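Local atomic coordinates of monomethylamine methyltransferase MtmB1 (Methanosarcina barkeri, PDB entry 1TV2), a protein that catalyses transfer of the methyl group from monomethylamine to the corrinoid cofactor of its partner protein MtmC, in methanogenesis from methylamine. Residues D254-E259 with S289-H294; F102-G107 with T225-V230. All blocks are in the same frame, centred on the assembly; numbering follows the deposited sequence.

Interaction 1 of 2, residues D254-E259 with S289-H294. With BG5 (5-hydroxyamino-3-methyl-pyrrolidine-2-carboxylic acid), chain B.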
ATOM      1  N   ASP A 254      -3.216   8.031 -14.852  1.00 15.86           N
ATOM      2  CA  ASP A 254      -1.974   8.808 -14.902  1.00 15.64           C
ATOM      3  C   ASP A 254      -2.192  10.256 -15.333  1.00 15.81           C
ATOM      4  O   ASP A 254      -3.060  10.544 -16.158  1.00 14.44           O
ATOM      5  CB  ASP A 254      -0.981   8.213 -15.912  1.00 17.39           C
ATOM      6  CG  ASP A 254      -0.408   6.882 -15.481  1.00 18.74           C
ATOM      7  OD1 ASP A 254      -0.231   6.668 -14.266  1.00 18.01           O
ATOM      8  OD2 ASP A 254      -0.106   6.061 -16.379  1.00 17.57           O
ATOM      9  N   ILE A 255      -1.382  11.158 -14.787  1.00 14.71           N
ATOM     10  CA  ILE A 255      -1.437  12.564 -15.180  1.00 15.56           C
ATOM     11  C   ILE A 255      -0.876  12.542 -16.602  1.00 15.12           C
ATOM     12  O   ILE A 255       0.211  12.010 -16.835  1.00 15.03           O
ATOM     13  CB  ILE A 255      -0.520  13.438 -14.292  1.00 16.11           C
ATOM     14  CG1 ILE A 255      -1.070  13.493 -12.864  1.00 17.79           C
ATOM     15  CG2 ILE A 255      -0.388  14.832 -14.889  1.00 15.09           C
ATOM     16  CD1 ILE A 255      -2.453  14.070 -12.764  1.00 21.24           C
ATOM     17  N   ILE A 256      -1.616  13.110 -17.546  1.00 15.24           N
ATOM     18  CA  ILE A 256      -1.198  13.106 -18.946  1.00 15.73           C
ATOM     19  C   ILE A 256      -0.685  14.444 -19.471  1.00 17.43           C
ATOM     20  O   ILE A 256      -1.356  15.473 -19.357  1.00 17.06           O
ATOM     21  CB  ILE A 256      -2.367  12.650 -19.862  1.00 15.76           C
ATOM     22  CG1 ILE A 256      -2.741  11.199 -19.538  1.00 14.75           C
ATOM     23  CG2 ILE A 256      -1.978  12.812 -21.341  1.00 15.79           C
ATOM     24  CD1 ILE A 256      -3.958  10.692 -20.288  1.00 15.03           C
ATOM     25  N   MET A 257       0.513  14.421 -20.045  1.00 17.79           N
ATOM     26  CA  MET A 257       1.082  15.624 -20.625  1.00 17.01           C
ATOM     27  C   MET A 257       1.146  15.439 -22.133  1.00 17.86           C
ATOM     28  O   MET A 257       1.941  14.642 -22.635  1.00 15.16           O
ATOM     29  CB  MET A 257       2.495  15.902 -20.117  1.00 15.80           C
ATOM     30  CG  MET A 257       3.092  17.159 -20.757  1.00 16.23           C
ATOM     31  SD  MET A 257       4.891  17.221 -20.764  1.00 19.28           S
ATOM     32  CE  MET A 257       5.238  16.109 -22.125  1.00 15.63           C
ATOM     33  N   ASP A 258       0.292  16.164 -22.846  1.00 17.73           N
ATOM     34  CA  ASP A 258       0.271  16.106 -24.300  1.00 18.85           C
ATOM     35  C   ASP A 258       1.237  17.190 -24.763  1.00 18.72           C
ATOM     36  O   ASP A 258       1.204  18.302 -24.243  1.00 19.74           O
ATOM     37  CB  ASP A 258      -1.142  16.404 -24.812  1.00 18.58           C
ATOM     38  CG  ASP A 258      -1.180  16.684 -26.304  1.00 19.58           C
ATOM     39  OD1 ASP A 258      -1.553  15.778 -27.081  1.00 18.97           O
ATOM     40  OD2 ASP A 258      -0.827  17.816 -26.694  1.00 20.15           O
ATOM     41  N   GLU A 259       2.102  16.873 -25.721  1.00 20.44           N
ATOM     42  CA  GLU A 259       3.054  17.864 -26.216  1.00 22.10           C
ATOM     43  C   GLU A 259       2.938  18.064 -27.726  1.00 22.34           C
ATOM     44  O   GLU A 259       2.461  17.190 -28.451  1.00 20.89           O
ATOM     45  CB  GLU A 259       4.496  17.445 -25.916  1.00 24.37           C
ATOM     46  CG  GLU A 259       5.118  16.645 -27.054  1.00 32.33           C
ATOM     47  CD  GLU A 259       6.624  16.767 -27.123  1.00 34.24           C
ATOM     48  OE1 GLU A 259       7.143  17.895 -26.998  1.00 36.77           O
ATOM     49  OE2 GLU A 259       7.293  15.732 -27.318  1.00 38.50           O
ATOM     50  N   SER A 289      -6.198  13.861 -26.687  1.00 17.45           N
ATOM     51  CA  SER A 289      -5.360  13.183 -25.704  1.00 17.40           C
ATOM     52  C   SER A 289      -5.845  13.152 -24.260  1.00 18.73           C
ATOM     53  O   SER A 289      -5.179  12.553 -23.413  1.00 18.95           O
ATOM     54  CB  SER A 289      -3.959  13.791 -25.719  1.00 18.94           C
ATOM     55  OG  SER A 289      -3.400  13.766 -27.018  1.00 22.00           O
ATOM     56  N   SER A 290      -6.980  13.789 -23.970  1.00 16.50           N
ATOM     57  CA  SER A 290      -7.503  13.827 -22.602  1.00 18.21           C
ATOM     58  C   SER A 290      -6.408  14.337 -21.662  1.00 18.82           C
ATOM     59  O   SER A 290      -6.338  13.943 -20.502  1.00 19.18           O
ATOM     60  CB  SER A 290      -7.933  12.425 -22.152  1.00 18.88           C
ATOM     61  OG  SER A 290      -8.981  11.910 -22.955  1.00 19.36           O
ATOM     62  N   ALA A 291      -5.558  15.217 -22.175  1.00 17.93           N
ATOM     63  CA  ALA A 291      -4.445  15.758 -21.403  1.00 18.10           C
ATOM     64  C   ALA A 291      -4.808  16.488 -20.110  1.00 18.67           C
ATOM     65  O   ALA A 291      -5.854  17.140 -20.010  1.00 18.19           O
ATOM     66  CB  ALA A 291      -3.617  16.684 -22.289  1.00 16.90           C
ATOM     67  N   SER A 292      -3.926  16.359 -19.119  1.00 16.84           N
ATOM     68  CA  SER A 292      -4.077  17.042 -17.835  1.00 15.38           C
ATOM     69  C   SER A 292      -3.486  18.430 -18.077  1.00 14.53           C
ATOM     70  O   SER A 292      -3.963  19.424 -17.534  1.00 13.85           O
ATOM     71  CB  SER A 292      -3.284  16.321 -16.739  1.00 15.88           C
ATOM     72  OG  SER A 292      -3.795  15.018 -16.508  1.00 16.06           O
ATOM     73  N   TRP A 293      -2.426  18.473 -18.886  1.00 14.23           N
ATOM     74  CA  TRP A 293      -1.774  19.723 -19.272  1.00 14.24           C
ATOM     75  C   TRP A 293      -1.071  19.553 -20.619  1.00 15.50           C
ATOM     76  O   TRP A 293      -0.782  18.430 -21.040  1.00 15.19           O
ATOM     77  CB  TRP A 293      -0.783  20.228 -18.202  1.00 14.34           C
ATOM     78  CG  TRP A 293       0.432  19.375 -17.903  1.00 15.35           C
ATOM     79  CD1 TRP A 293       0.470  18.234 -17.153  1.00 14.80           C
ATOM     80  CD2 TRP A 293       1.799  19.674 -18.243  1.00 15.08           C
ATOM     81  NE1 TRP A 293       1.772  17.811 -16.992  1.00 15.30           N
ATOM     82  CE2 TRP A 293       2.607  18.674 -17.654  1.00 15.04           C
ATOM     83  CE3 TRP A 293       2.416  20.689 -18.989  1.00 15.94           C
ATOM     84  CZ2 TRP A 293       4.005  18.662 -17.782  1.00 13.29           C
ATOM     85  CZ3 TRP A 293       3.810  20.680 -19.117  1.00 15.81           C
ATOM     86  CH2 TRP A 293       4.587  19.669 -18.515  1.00 14.39           C
ATOM     87  N   HIS A 294      -0.817  20.669 -21.299  1.00 15.95           N
ATOM     88  CA  HIS A 294      -0.177  20.637 -22.615  1.00 17.21           C
ATOM     89  C   HIS A 294       1.176  21.335 -22.648  1.00 17.02           C
ATOM     90  O   HIS A 294       1.311  22.476 -22.205  1.00 16.64           O
ATOM     91  CB  HIS A 294      -1.097  21.281 -23.664  1.00 17.56           C
ATOM     92  CG  HIS A 294      -0.482  21.381 -25.029  1.00 18.29           C
ATOM     93  ND1 HIS A 294      -0.355  20.296 -25.870  1.00 17.26           N
ATOM     94  CD2 HIS A 294       0.065  22.432 -25.684  1.00 18.25           C
ATOM     95  CE1 HIS A 294       0.245  20.675 -26.985  1.00 18.43           C
ATOM     96  NE2 HIS A 294       0.510  21.965 -26.898  1.00 18.54           N
TER
HETATM   97  C1  BG5 B 459       9.669  17.647 -21.967  1.00 21.29           C
HETATM   98  C2  BG5 B 459      10.117  17.484 -23.414  1.00 24.06           C
HETATM   99  C3  BG5 B 459      11.472  16.802 -23.510  1.00 25.26           C
HETATM  100  C4  BG5 B 459      11.177  15.341 -23.858  1.00 25.51           C
HETATM  101  C5  BG5 B 459       9.830  15.323 -24.576  1.00 26.81           C
HETATM  102  C6  BG5 B 459      12.182  17.486 -24.544  1.00 27.70           C
HETATM  103  N1  BG5 B 459       9.153  16.641 -24.258  1.00 22.73           N
HETATM  104  O1  BG5 B 459       9.971  18.673 -21.352  1.00 20.29           O
HETATM  105  N2  BG5 B 459       9.024  14.259 -24.062  1.00 28.92           N
HETATM  106  O2  BG5 B 459       8.132  14.319 -22.920  1.00 26.07           O

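Interaction 2 of 2, residues F102-G107 with T225-V230. With BG5 (5-hydroxyamino-3-methyl-pyrrolidine-2-carboxylic acid), chain B.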
ATOM      1  N   PHE A 102      -3.560  19.916 -10.273  1.00 17.82           N
ATOM      2  CA  PHE A 102      -3.100  18.584  -9.919  1.00 18.57           C
ATOM      3  C   PHE A 102      -1.796  18.633  -9.139  1.00 18.00           C
ATOM      4  O   PHE A 102      -1.112  19.658  -9.100  1.00 16.73           O
ATOM      5  CB  PHE A 102      -2.950  17.707 -11.174  1.00 17.64           C
ATOM      6  CG  PHE A 102      -2.004  18.260 -12.204  1.00 17.97           C
ATOM      7  CD1 PHE A 102      -0.627  18.155 -12.035  1.00 17.44           C
ATOM      8  CD2 PHE A 102      -2.494  18.879 -13.351  1.00 17.94           C
ATOM      9  CE1 PHE A 102       0.252  18.659 -12.995  1.00 18.68           C
ATOM     10  CE2 PHE A 102      -1.628  19.385 -14.316  1.00 17.98           C
ATOM     11  CZ  PHE A 102      -0.250  19.274 -14.137  1.00 18.39           C
ATOM     12  N   VAL A 103      -1.470  17.513  -8.508  1.00 17.86           N
ATOM     13  CA  VAL A 103      -0.263  17.393  -7.713  1.00 17.71           C
ATOM     14  C   VAL A 103       0.754  16.496  -8.413  1.00 18.04           C
ATOM     15  O   VAL A 103       0.401  15.453  -8.968  1.00 17.41           O
ATOM     16  CB  VAL A 103      -0.592  16.793  -6.318  1.00 18.34           C
ATOM     17  CG1 VAL A 103       0.682  16.563  -5.524  1.00 18.37           C
ATOM     18  CG2 VAL A 103      -1.526  17.730  -5.563  1.00 18.85           C
ATOM     19  N   LEU A 104       2.013  16.921  -8.403  1.00 16.10           N
ATOM     20  CA  LEU A 104       3.092  16.140  -8.995  1.00 15.75           C
ATOM     21  C   LEU A 104       4.013  15.744  -7.846  1.00 15.49           C
ATOM     22  O   LEU A 104       4.240  16.537  -6.933  1.00 15.37           O
ATOM     23  CB  LEU A 104       3.864  16.966 -10.032  1.00 13.86           C
ATOM     24  CG  LEU A 104       3.096  17.343 -11.304  1.00 14.84           C
ATOM     25  CD1 LEU A 104       3.971  18.230 -12.187  1.00 12.89           C
ATOM     26  CD2 LEU A 104       2.687  16.075 -12.057  1.00 15.50           C
ATOM     27  N   GLY A 105       4.525  14.515  -7.883  1.00 14.97           N
ATOM     28  CA  GLY A 105       5.401  14.054  -6.823  1.00 14.54           C
ATOM     29  C   GLY A 105       4.614  13.550  -5.625  1.00 16.25           C
ATOM     30  O   GLY A 105       3.382  13.549  -5.643  1.00 14.61           O
ATOM     31  N   THR A 106       5.325  13.146  -4.575  1.00 15.86           N
ATOM     32  CA  THR A 106       4.704  12.617  -3.363  1.00 16.19           C
ATOM     33  C   THR A 106       5.422  13.090  -2.093  1.00 16.67           C
ATOM     34  O   THR A 106       6.527  13.644  -2.148  1.00 15.86           O
ATOM     35  CB  THR A 106       4.740  11.073  -3.355  1.00 17.05           C
ATOM     36  OG1 THR A 106       6.104  10.642  -3.446  1.00 16.36           O
ATOM     37  CG2 THR A 106       3.957  10.496  -4.531  1.00 17.67           C
ATOM     38  N   GLY A 107       4.786  12.847  -0.949  1.00 16.44           N
ATOM     39  CA  GLY A 107       5.361  13.226   0.330  1.00 16.34           C
ATOM     40  C   GLY A 107       5.702  14.697   0.454  1.00 15.63           C
ATOM     41  O   GLY A 107       5.006  15.552  -0.086  1.00 15.18           O
ATOM     42  N   THR A 225       1.441   9.997 -10.172  1.00 15.22           N
ATOM     43  CA  THR A 225       1.786  11.365  -9.784  1.00 14.50           C
ATOM     44  C   THR A 225       2.897  11.979 -10.647  1.00 15.88           C
ATOM     45  O   THR A 225       3.420  13.053 -10.329  1.00 15.40           O
ATOM     46  CB  THR A 225       2.215  11.438  -8.304  1.00 15.51           C
ATOM     47  OG1 THR A 225       3.213  10.443  -8.046  1.00 14.66           O
ATOM     48  CG2 THR A 225       1.013  11.196  -7.390  1.00 14.62           C
ATOM     49  N   ASP A 226       3.265  11.292 -11.727  1.00 15.33           N
ATOM     50  CA  ASP A 226       4.285  11.792 -12.653  1.00 16.00           C
ATOM     51  C   ASP A 226       3.575  12.189 -13.949  1.00 17.21           C
ATOM     52  O   ASP A 226       2.500  11.666 -14.247  1.00 16.88           O
ATOM     53  CB  ASP A 226       5.318  10.708 -12.980  1.00 15.12           C
ATOM     54  CG  ASP A 226       6.084  10.235 -11.761  1.00 16.68           C
ATOM     55  OD1 ASP A 226       6.621  11.088 -11.019  1.00 14.14           O
ATOM     56  OD2 ASP A 226       6.159   9.004 -11.554  1.00 17.34           O
ATOM     57  N   SER A 227       4.164  13.107 -14.715  1.00 16.01           N
ATOM     58  CA  SER A 227       3.562  13.522 -15.984  1.00 16.35           C
ATOM     59  C   SER A 227       3.931  12.502 -17.058  1.00 16.00           C
ATOM     60  O   SER A 227       5.108  12.200 -17.252  1.00 17.60           O
ATOM     61  CB  SER A 227       4.061  14.910 -16.408  1.00 13.90           C
ATOM     62  OG  SER A 227       3.595  15.919 -15.529  1.00 13.89           O
ATOM     63  N   HIS A 228       2.922  11.979 -17.750  1.00 16.33           N
ATOM     64  CA  HIS A 228       3.134  10.982 -18.800  1.00 15.35           C
ATOM     65  C   HIS A 228       3.027  11.621 -20.176  1.00 16.69           C
ATOM     66  O   HIS A 228       1.982  12.165 -20.545  1.00 14.33           O
ATOM     67  CB  HIS A 228       2.118   9.851 -18.639  1.00 15.63           C
ATOM     68  CG  HIS A 228       2.263   9.112 -17.346  1.00 16.90           C
ATOM     69  ND1 HIS A 228       2.581   7.771 -17.284  1.00 17.94           N
ATOM     70  CD2 HIS A 228       2.208   9.545 -16.066  1.00 13.83           C
ATOM     71  CE1 HIS A 228       2.721   7.414 -16.019  1.00 14.04           C
ATOM     72  NE2 HIS A 228       2.501   8.472 -15.259  1.00 16.65           N
ATOM     73  N   GLU A 229       4.112  11.533 -20.937  1.00 16.02           N
ATOM     74  CA  GLU A 229       4.171  12.161 -22.248  1.00 17.47           C
ATOM     75  C   GLU A 229       3.603  11.418 -23.439  1.00 16.08           C
ATOM     76  O   GLU A 229       3.726  10.202 -23.561  1.00 16.46           O
ATOM     77  CB  GLU A 229       5.622  12.546 -22.572  1.00 19.84           C
ATOM     78  CG  GLU A 229       6.558  11.373 -22.927  1.00 25.35           C
ATOM     79  CD  GLU A 229       6.449  10.923 -24.390  1.00 30.91           C
ATOM     80  OE1 GLU A 229       6.241  11.790 -25.269  1.00 32.21           O
ATOM     81  OE2 GLU A 229       6.591   9.708 -24.667  1.00 27.84           O
ATOM     82  N   VAL A 230       2.973  12.190 -24.314  1.00 16.75           N
ATOM     83  CA  VAL A 230       2.431  11.698 -25.572  1.00 19.00           C
ATOM     84  C   VAL A 230       2.647  12.889 -26.506  1.00 19.57           C
ATOM     85  O   VAL A 230       2.362  14.033 -26.139  1.00 18.95           O
ATOM     86  CB  VAL A 230       0.927  11.320 -25.478  1.00 19.52           C
ATOM     87  CG1 VAL A 230       0.077  12.535 -25.155  1.00 17.99           C
ATOM     88  CG2 VAL A 230       0.487  10.681 -26.795  1.00 20.03           C
TER
HETATM   89  C1  BG5 B 459       9.669  17.647 -21.967  1.00 21.29           C
HETATM   90  C2  BG5 B 459      10.117  17.484 -23.414  1.00 24.06           C
HETATM   91  C3  BG5 B 459      11.472  16.802 -23.510  1.00 25.26           C
HETATM   92  C4  BG5 B 459      11.177  15.341 -23.858  1.00 25.51           C
HETATM   93  C5  BG5 B 459       9.830  15.323 -24.576  1.00 26.81           C
HETATM   94  C6  BG5 B 459      12.182  17.486 -24.544  1.00 27.70           C
HETATM   95  N1  BG5 B 459       9.153  16.641 -24.258  1.00 22.73           N
HETATM   96  O1  BG5 B 459       9.971  18.673 -21.352  1.00 20.29           O
HETATM   97  N2  BG5 B 459       9.024  14.259 -24.062  1.00 28.92           N
HETATM   98  O2  BG5 B 459       8.132  14.319 -22.920  1.00 26.07           O

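Interaction 1 of 2, residues D254-E259 with S289-H294
Asp258 meets two residues of 289-294 with its carboxylate. Its CG lies anti to the backbone N (chi1 166°), which brings the two oxygens between Ser289 and His294. Asp258 OD1 accepts from Ser289 OG at 2.7 Å; the hydroxyl comes on the anti side, 24° out of the carboxylate plane. Asp258 OD2 offers its anti lone pair to His294 ND1, also at 2.7 Å. This bond is bent (133° at the hydrogen), although OD2 lies almost in the imidazole plane. The carboxylate and the ring are nearly coplanar. On the opposite face of the sheet, Met257 lies against the indole of Trp293. Met257 CG makes a CH-pi contact over the face, 3.5 Å from the centroid of the Trp293 six-membered ring. Met257 SD adds a Met-aromatic contact from an oblique position, 3.8 Å from the same Trp293 centroid. These are neighbouring parallel strands of the TIM barrel, and helix 271-288 makes the beta-alpha-beta crossover between them. Asp258 N donates to Trp293 O at 3.1 Å. Ile256 O takes two donors, Ser292 N at 2.7 Å and Trp293 N at 3.2 Å. Ser292 OG accepts from Ile256 N and is also bonded to Gln99. Further out, Gln232 donates to Asp258 OD2, and the ring of His282 meets that of His294. Trp293 NE1 bonds Ser227 OG, which helps fix the indole against Met257. Met257 CE approaches O2 of BG5 to 3.5 Å.

Interaction 2 of 2, residues F102-G107 with T225-V230
A two-stranded hairpin, strands 101-104 and 111-114, meets the loop that leads into barrel strand 227-231, where Gly105 N donates to Thr225 O at 3.1 Å. The bond is fairly straight (163° at the hydrogen), with the donor tilted 26° from the carbonyl plane. Leu104 CA also points a C-H at Thr225 O. Leu104 CD2 packs 3.6 Å from Ser227 OG, whose hydroxyl is bonded to Trp293 NE1. Thr106 CG2 touches Thr225 OG1 at 3.6 Å, and these two threonine side chains cross at about a right angle. The backbone angles of Gly105 call for glycine, since a CB would press on the carbonyl oxygen of Leu104. Strand 227-231 then runs up the parallel TIM barrel to the pocket holding BG5, which is also hydrogen-bonded to Lys202, Glu205 and Ser365. Glu229 lines that pocket. Glu229 CB lies 3.1 Å from O2 of BG5. At chi1 73° its CG falls between the backbone N and the carbonyl carbon, which puts Glu229 CG 3.3 Å from the same O2. Glu229 OE1 comes within 3.9 Å of N2 of BG5. An alanine here lacks CG and the carboxylate, and the loss would probably open a gap beside O2 and leave N2 without its neighbour OE1.

The centres of interactions 1 and 2 lie 10 Å apart, on the same side of the chain's centre. Along the chain they come in series: interaction 2 closes before interaction 1 opens. Strands 227-231, 255-259 and 293-300 follow one another across the parallel barrel sheet, so 255-259 stands between the other two. Met257 N to His228 O, at 2.7 Å, is one probable backbone hydrogen bond joining the contacts. Packing joins them too, with Phe102 CZ 3.3 Å from Trp293 CD1. Through Phe102 the hairpin strand of interaction 2 thus also touches interaction 1. Both also reach BG5, so adjacent strands of the barrel supply walls of one pocket, consistent with an active site.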